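Local coordinates for cellulose binding protein (Clavibacter michiganensis subsp. michiganensis, PDB 4JCW) that probably cleaves internal beta-1,4-glucosidic linkages of cellulose as a whole enzyme, of which this chain is the C-terminal expansin-like part, here bound to glucose units, at residues I112-G117 and M186-I191. Residues are numbered along the deposited sequence; the frame is centred on the assembly and turned at random.
Sequences IRVKEG and MAPGEI. With BGC (beta-D-glucopyranose), chain C; BGC (beta-D-glucopyranose), chain B.
Val-114 lays its CG1 methyl against the sulfur of Met-186, the two side chains crossing at about a right angle with CG1 4.0 Å from SD. Placed anti to the backbone N, the same methyl also lies 3.9 Å from Pro-188 CA. The backbone of Val-114 is gripped as well: its carbonyl O accepts a bond of 2.7 Å from Gly-189 N. That bond is nearly straight, 174° at the hydrogen, with the donor tilted somewhat from the carbonyl plane. Pro-188 and Gly-189 are the central residues of a type II turn running from Ala-187 to Glu-190, and glycine suits the positive phi that Gly-189 adopts. One water links the two backbones, accepting from Val-114 N and donating to Ala-187 O and Glu-190 O.

In the expansin C-terminal domain, strand 111-114 thus meets the turn that leads into edge strand 191-193. Along the turn, the CG and CD of Arg-113 pass the carbonyls of Glu-190 and Gly-189, while its guanidinium group reaches Gln-126 and the carbonyl of Ile-18. Beyond the strand, Pro-188 CB packs 3.4 Å from Lys-115 O. The CA-CB bond of Lys-115 points away from the turn, and its extended chain, bent at the last torsion (chi4 -63°), brings NZ to the bound sugar, where it donates to O5 and O6 of the chain C glucose and, at 2.6 Å, to O3 of the chain B glucose.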
# COMPACT_ATOMS: atom_id res chain seq x y z
N ILE A 112 6.95 10.42 13.07
CA ILE A 112 6.94 10.29 11.62
C ILE A 112 7.44 8.91 11.21
O ILE A 112 8.43 8.41 11.74
CB ILE A 112 7.82 11.37 10.96
CG1 ILE A 112 7.29 12.77 11.28
CG2 ILE A 112 7.88 11.18 9.46
CD1 ILE A 112 5.99 13.11 10.60
N ARG A 113 6.73 8.28 10.28
CA ARG A 113 7.20 7.02 9.72
C ARG A 113 7.36 7.13 8.21
O ARG A 113 6.44 7.53 7.51
CB ARG A 113 6.24 5.88 10.05
CG ARG A 113 6.70 4.56 9.46
CD ARG A 113 5.90 3.42 10.01
NE ARG A 113 4.51 3.46 9.61
CZ ARG A 113 3.75 2.37 9.50
NH1 ARG A 113 4.30 1.20 9.78
NH2 ARG A 113 2.48 2.45 9.13
N VAL A 114 8.55 6.78 7.72
CA VAL A 114 8.80 6.75 6.28
C VAL A 114 8.31 5.41 5.74
O VAL A 114 8.55 4.37 6.36
CB VAL A 114 10.30 6.95 6.01
CG1 VAL A 114 10.61 6.79 4.54
CG2 VAL A 114 10.75 8.33 6.51
N LYS A 115 7.61 5.44 4.61
CA LYS A 115 7.03 4.23 4.01
C LYS A 115 8.09 3.23 3.57
O LYS A 115 9.16 3.63 3.08
CB LYS A 115 6.15 4.57 2.81
CG LYS A 115 5.19 3.44 2.43
CD LYS A 115 4.26 3.82 1.31
CE LYS A 115 3.24 2.71 1.03
NZ LYS A 115 3.88 1.44 0.56
N GLU A 116 7.80 1.95 3.76
CA GLU A 116 8.63 0.89 3.18
C GLU A 116 8.80 1.19 1.69
O GLU A 116 7.86 1.66 1.04
CB GLU A 116 7.98 -0.49 3.37
CG GLU A 116 7.90 -0.94 4.81
CD GLU A 116 6.74 -0.30 5.56
OE1 GLU A 116 5.90 0.37 4.92
OE2 GLU A 116 6.68 -0.47 6.80
N GLY A 117 10.01 0.95 1.18
CA GLY A 117 10.29 1.18 -0.22
C GLY A 117 10.64 2.61 -0.61
O GLY A 117 10.94 2.88 -1.77
N MET A 186 15.97 9.19 6.07
CA MET A 186 15.37 8.30 5.09
C MET A 186 15.52 6.89 5.64
O MET A 186 16.43 6.15 5.26
CB MET A 186 16.06 8.43 3.73
CG MET A 186 15.45 7.58 2.63
SD MET A 186 13.70 7.90 2.33
CE MET A 186 13.69 9.66 2.04
N ALA A 187 14.63 6.53 6.56
CA ALA A 187 14.70 5.26 7.26
C ALA A 187 13.36 4.55 7.16
O ALA A 187 12.52 4.65 8.06
CB ALA A 187 15.07 5.49 8.72
N PRO A 188 13.13 3.85 6.03
CA PRO A 188 11.81 3.26 5.76
C PRO A 188 11.39 2.30 6.87
O PRO A 188 12.22 1.53 7.35
CB PRO A 188 12.03 2.49 4.46
CG PRO A 188 13.15 3.20 3.80
CD PRO A 188 14.06 3.62 4.92
N GLY A 189 10.13 2.38 7.26
CA GLY A 189 9.57 1.47 8.25
C GLY A 189 9.75 1.88 9.70
O GLY A 189 9.02 1.41 10.57
N GLU A 190 10.70 2.76 9.96
CA GLU A 190 11.00 3.16 11.34
C GLU A 190 10.09 4.28 11.82
O GLU A 190 9.82 5.23 11.09
CB GLU A 190 12.47 3.59 11.44
CG GLU A 190 12.87 4.10 12.82
CD GLU A 190 14.33 4.53 12.90
OE1 GLU A 190 15.09 4.28 11.94
OE2 GLU A 190 14.71 5.12 13.93
N ILE A 191 9.61 4.18 13.06
CA ILE A 191 8.86 5.28 13.66
C ILE A 191 9.85 6.24 14.30
O ILE A 191 10.50 5.90 15.30
CB ILE A 191 7.85 4.78 14.71
CG1 ILE A 191 6.87 3.79 14.09
CG2 ILE A 191 7.06 5.94 15.28
CD1 ILE A 191 5.99 3.10 15.09
C2 BGC C . 1.93 3.36 -3.59
C3 BGC C . 3.00 3.14 -4.63
C4 BGC C . 4.24 2.53 -3.95
C5 BGC C . 3.85 1.21 -3.32
C6 BGC C . 5.06 0.68 -2.53
C1 BGC C . 1.63 2.03 -3.00
O2 BGC C . 0.73 3.86 -4.22
O3 BGC C . 3.25 4.45 -5.14
O4 BGC C . 5.37 2.26 -4.83
O5 BGC C . 2.80 1.45 -2.37
O6 BGC C . 5.50 1.60 -1.51
C2 BGC B . -0.53 -0.35 0.41
C3 BGC B . 0.40 0.74 -0.11
C4 BGC B . -0.14 1.23 -1.43
C5 BGC B . -1.52 1.75 -1.31
C6 BGC B . -1.93 2.04 -2.76
C1 BGC B . -1.92 0.31 0.56
O2 BGC B . -0.09 -0.89 1.69
O3 BGC B . 1.71 0.18 -0.26
O4 BGC B . 0.62 2.26 -2.05
O5 BGC B . -2.36 0.74 -0.76
O6 BGC B . -3.25 2.53 -2.85
O HOH W 1 10.90 6.41 9.23